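PDB 4V2X: endo-beta-1,4-glucanase (cellulase B) from Bacillus halodurans, which probably hydrolyses beta-1,4 bonds in glucans such as xyloglucan and beta-1,3-1,4-glucans, pairing a family 5 catalytic module with Ig-like and CBM46 modules. Local coordinates for residues A[511-522]-A[547-555]. Residues are numbered along the deposited sequence; the frame is centred on the assembly and turned at random.
Sequences AVYVDGGNAGPQ and EAFFREVRD
A548 opens the contact from helix 547-551 with its carbonyl, which lies by CG of P521. One residue on, F549 has its ring carried anti to the backbone N (chi1 171°), which brings CE1 within 3.8 Å of A511 CB at the ring edge. CD1 of the same ring meets P521 CD, and the proline and the phenylalanine cross at about a right angle. G520 runs close by; a CB on it would collide with F549 CE1. Three residues further on, E552, its chain extended beyond CG, crosses P521 obliquely: OE2 lies 3.4 Å from P521 CB, while OE1 accepts a hydrogen bond from a water that in turn accepts from Q522 N. Its carbonyl O receives a weak bond from G520 N (3.2 Å) and a firmer one from a second water, which also accepts from G520 N and lies unusually close to Y513 OH.

All this belongs to the CBM46 module, where the short helix and the loop that leaves edge strand 506-513 pack together beside its antiparallel sheet; F549 also reaches I574 on strand 569-577.

V553 sets CG2 against G520 CA and CG1 near Y513 CE1. R554 then closes on the tyrosine twice: its backbone N donates to Y513 OH (2.9 Å, 166°), and its guanidinium stacks on the ring in a cation-pi contact, CZ 3.9 Å from the ring centroid and the planes 16° apart. A leucine in place of Y513 would probably leave the R554 amide without its acceptor and the guanidinium free to swing. A519 CB sits over the opposite face, toward the rim of the ring.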
loop_
_atom_site.group_PDB
_atom_site.type_symbol
_atom_site.label_atom_id
_atom_site.label_comp_id
_atom_site.label_asym_id
_atom_site.label_seq_id
_atom_site.Cartn_x
_atom_site.Cartn_y
_atom_site.Cartn_z
ATOM N N ALA A 511 -18.159 37.486 -17.130
ATOM C CA ALA A 511 -19.101 38.143 -16.223
ATOM C C ALA A 511 -18.341 38.639 -14.999
ATOM O O ALA A 511 -17.715 37.847 -14.286
ATOM C CB ALA A 511 -20.216 37.181 -15.818
ATOM N N VAL A 512 -18.372 39.954 -14.782
ATOM C CA VAL A 512 -17.725 40.573 -13.622
ATOM C C VAL A 512 -18.693 41.560 -12.986
ATOM O O VAL A 512 -19.512 42.162 -13.678
ATOM C CB VAL A 512 -16.409 41.296 -14.000
ATOM C CG1 VAL A 512 -15.446 40.336 -14.686
ATOM C CG2 VAL A 512 -16.670 42.504 -14.892
ATOM N N TYR A 513 -18.610 41.723 -11.668
ATOM C CA TYR A 513 -19.371 42.764 -10.998
ATOM C C TYR A 513 -18.721 44.085 -11.355
ATOM O O TYR A 513 -17.495 44.169 -11.359
ATOM C CB TYR A 513 -19.371 42.547 -9.485
ATOM C CG TYR A 513 -20.135 41.307 -9.087
ATOM C CD1 TYR A 513 -21.523 41.270 -9.186
ATOM C CD2 TYR A 513 -19.477 40.168 -8.645
ATOM C CE1 TYR A 513 -22.233 40.133 -8.840
ATOM C CE2 TYR A 513 -20.181 39.023 -8.300
ATOM C CZ TYR A 513 -21.563 39.016 -8.402
ATOM O OH TYR A 513 -22.278 37.890 -8.069
ATOM N N VAL A 514 -19.519 45.104 -11.667
ATOM C CA VAL A 514 -18.951 46.406 -12.042
ATOM C C VAL A 514 -18.112 46.992 -10.896
ATOM O O VAL A 514 -17.146 47.705 -11.151
ATOM C CB VAL A 514 -20.018 47.428 -12.517
ATOM C CG1 VAL A 514 -20.746 46.912 -13.747
ATOM C CG2 VAL A 514 -21.010 47.773 -11.416
ATOM N N ASP A 515 -18.484 46.664 -9.657
ATOM C CA ASP A 515 -17.764 47.090 -8.446
ATOM C C ASP A 515 -16.483 46.300 -8.166
ATOM O O ASP A 515 -15.716 46.665 -7.274
ATOM C CB ASP A 515 -18.655 46.931 -7.205
ATOM C CG ASP A 515 -19.818 47.892 -7.174
ATOM O OD1 ASP A 515 -19.822 48.887 -7.928
ATOM O OD2 ASP A 515 -20.736 47.642 -6.366
ATOM N N GLY A 516 -16.268 45.198 -8.879
ATOM C CA GLY A 516 -15.072 44.382 -8.683
ATOM C C GLY A 516 -15.395 42.933 -8.376
ATOM O O GLY A 516 -16.369 42.629 -7.692
ATOM N N GLY A 517 -14.552 42.037 -8.867
ATOM C CA GLY A 517 -14.735 40.612 -8.637
ATOM C C GLY A 517 -15.475 39.934 -9.771
ATOM O O GLY A 517 -16.317 40.536 -10.447
ATOM N N ASN A 518 -15.156 38.665 -9.982
ATOM C CA ASN A 518 -15.855 37.867 -10.981
ATOM C C ASN A 518 -17.233 37.452 -10.490
ATOM O O ASN A 518 -17.420 37.213 -9.294
ATOM C CB ASN A 518 -15.040 36.634 -11.333
ATOM C CG ASN A 518 -13.649 36.981 -11.812
ATOM O OD1 ASN A 518 -13.458 37.946 -12.557
ATOM N ND2 ASN A 518 -12.670 36.207 -11.383
ATOM N N ALA A 519 -18.181 37.353 -11.418
ATOM C CA ALA A 519 -19.564 37.019 -11.107
ATOM C C ALA A 519 -19.923 35.639 -11.638
ATOM O O ALA A 519 -19.330 35.154 -12.609
ATOM C CB ALA A 519 -20.496 38.065 -11.701
ATOM N N GLY A 520 -20.890 35.004 -10.992
ATOM C CA GLY A 520 -21.419 33.735 -11.486
ATOM C C GLY A 520 -20.639 32.532 -11.006
ATOM O O GLY A 520 -19.770 32.641 -10.137
ATOM N N PRO A 521 -20.971 31.349 -11.549
ATOM C CA PRO A 521 -20.316 30.111 -11.155
ATOM C C PRO A 521 -18.819 30.140 -11.439
ATOM O O PRO A 521 -18.381 30.838 -12.368
ATOM C CB PRO A 521 -21.009 29.052 -12.019
ATOM C CG PRO A 521 -22.287 29.667 -12.470
ATOM C CD PRO A 521 -22.025 31.133 -12.553
ATOM N N GLN A 522 -18.059 29.391 -10.640
ATOM C CA GLN A 522 -16.611 29.259 -10.804
ATOM C C GLN A 522 -15.966 30.641 -10.895
ATOM O O GLN A 522 -15.372 31.010 -11.910
ATOM C CB GLN A 522 -16.291 28.405 -12.036
ATOM C CG GLN A 522 -16.934 27.020 -12.026
ATOM C CD GLN A 522 -16.377 26.082 -10.970
ATOM O OE1 GLN A 522 -15.239 26.220 -10.527
ATOM N NE2 GLN A 522 -17.180 25.099 -10.577
ATOM N N GLU A 547 -30.410 29.724 -15.563
ATOM C CA GLU A 547 -30.754 29.817 -14.146
ATOM C C GLU A 547 -29.567 29.445 -13.255
ATOM O O GLU A 547 -29.370 30.034 -12.191
ATOM C CB GLU A 547 -31.964 28.938 -13.818
ATOM C CG GLU A 547 -32.506 29.220 -12.428
ATOM C CD GLU A 547 -33.874 28.621 -12.165
ATOM O OE1 GLU A 547 -34.600 28.301 -13.133
ATOM O OE2 GLU A 547 -34.221 28.484 -10.970
ATOM N N ALA A 548 -28.757 28.490 -13.701
ATOM C CA ALA A 548 -27.566 28.085 -12.944
ATOM C C ALA A 548 -26.569 29.232 -12.818
ATOM O O ALA A 548 -25.902 29.372 -11.796
ATOM C CB ALA A 548 -26.902 26.894 -13.610
ATOM N N PHE A 549 -26.461 30.042 -13.867
ATOM C CA PHE A 549 -25.642 31.257 -13.807
ATOM C C PHE A 549 -26.156 32.179 -12.706
ATOM O O PHE A 549 -25.402 32.577 -11.824
ATOM C CB PHE A 549 -25.649 31.979 -15.152
ATOM C CG PHE A 549 -25.019 33.351 -15.129
ATOM C CD1 PHE A 549 -23.643 33.499 -15.049
ATOM C CD2 PHE A 549 -25.807 34.489 -15.252
ATOM C CE1 PHE A 549 -23.063 34.761 -15.059
ATOM C CE2 PHE A 549 -25.234 35.755 -15.268
ATOM C CZ PHE A 549 -23.860 35.890 -15.172
ATOM N N PHE A 550 -27.444 32.504 -12.761
ATOM C CA PHE A 550 -28.022 33.449 -11.810
ATOM C C PHE A 550 -28.023 32.957 -10.364
ATOM O O PHE A 550 -27.975 33.772 -9.442
ATOM C CB PHE A 550 -29.426 33.858 -12.247
ATOM C CG PHE A 550 -29.438 34.750 -13.451
ATOM C CD1 PHE A 550 -28.893 36.026 -13.387
ATOM C CD2 PHE A 550 -29.984 34.324 -14.647
ATOM C CE1 PHE A 550 -28.897 36.857 -14.492
ATOM C CE2 PHE A 550 -29.998 35.155 -15.758
ATOM C CZ PHE A 550 -29.450 36.422 -15.680
ATOM N N ARG A 551 -28.051 31.643 -10.158
ATOM C CA ARG A 551 -27.972 31.094 -8.797
ATOM C C ARG A 551 -26.699 31.527 -8.065
ATOM O O ARG A 551 -26.673 31.571 -6.837
ATOM C CB ARG A 551 -28.066 29.564 -8.799
ATOM C CG ARG A 551 -29.485 29.030 -8.857
ATOM C CD ARG A 551 -29.585 27.612 -8.318
ATOM N NE ARG A 551 -28.834 26.656 -9.125
ATOM C CZ ARG A 551 -29.268 26.099 -10.256
ATOM N NH1 ARG A 551 -30.464 26.403 -10.755
ATOM N NH2 ARG A 551 -28.492 25.234 -10.900
ATOM N N GLU A 552 -25.651 31.848 -8.822
ATOM C CA GLU A 552 -24.390 32.286 -8.243
ATOM C C GLU A 552 -24.040 33.728 -8.614
ATOM O O GLU A 552 -22.865 34.092 -8.707
ATOM C CB GLU A 552 -23.288 31.308 -8.651
ATOM C CG GLU A 552 -23.583 29.899 -8.154
ATOM C CD GLU A 552 -22.441 28.934 -8.384
ATOM O OE1 GLU A 552 -21.404 29.064 -7.703
ATOM O OE2 GLU A 552 -22.593 28.042 -9.243
ATOM N N VAL A 553 -25.072 34.548 -8.801
ATOM C CA VAL A 553 -24.913 35.974 -8.996
ATOM C C VAL A 553 -25.691 36.694 -7.897
ATOM O O VAL A 553 -26.881 36.447 -7.703
ATOM C CB VAL A 553 -25.430 36.412 -10.377
ATOM C CG1 VAL A 553 -25.375 37.929 -10.530
ATOM C CG2 VAL A 553 -24.641 35.723 -11.488
ATOM N N ARG A 554 -25.015 37.584 -7.182
ATOM C CA ARG A 554 -25.684 38.406 -6.174
ATOM C C ARG A 554 -26.398 39.570 -6.841
ATOM O O ARG A 554 -26.049 39.968 -7.955
ATOM C CB ARG A 554 -24.692 38.895 -5.120
ATOM C CG ARG A 554 -23.700 39.941 -5.589
ATOM C CD ARG A 554 -23.133 40.720 -4.412
ATOM N NE ARG A 554 -22.212 41.755 -4.865
ATOM C CZ ARG A 554 -20.910 41.577 -5.081
ATOM N NH1 ARG A 554 -20.331 40.394 -4.879
ATOM N NH2 ARG A 554 -20.177 42.602 -5.501
ATOM N N ASP A 555 -27.411 40.110 -6.169
ATOM C CA ASP A 555 -28.098 41.302 -6.654
ATOM C C ASP A 555 -27.081 42.421 -6.884
ATOM O O ASP A 555 -26.120 42.568 -6.121
ATOM C CB ASP A 555 -29.149 41.783 -5.648
ATOM C CG ASP A 555 -30.385 40.905 -5.610
ATOM O OD1 ASP A 555 -30.464 39.897 -6.343
ATOM O OD2 ASP A 555 -31.295 41.235 -4.823
HETATM O O HOH W 1 -20.914 35.774 -7.984
HETATM O O HOH W 2 -18.184 43.940 -6.189
HETATM O O HOH W 3 -19.103 27.939 -8.453
#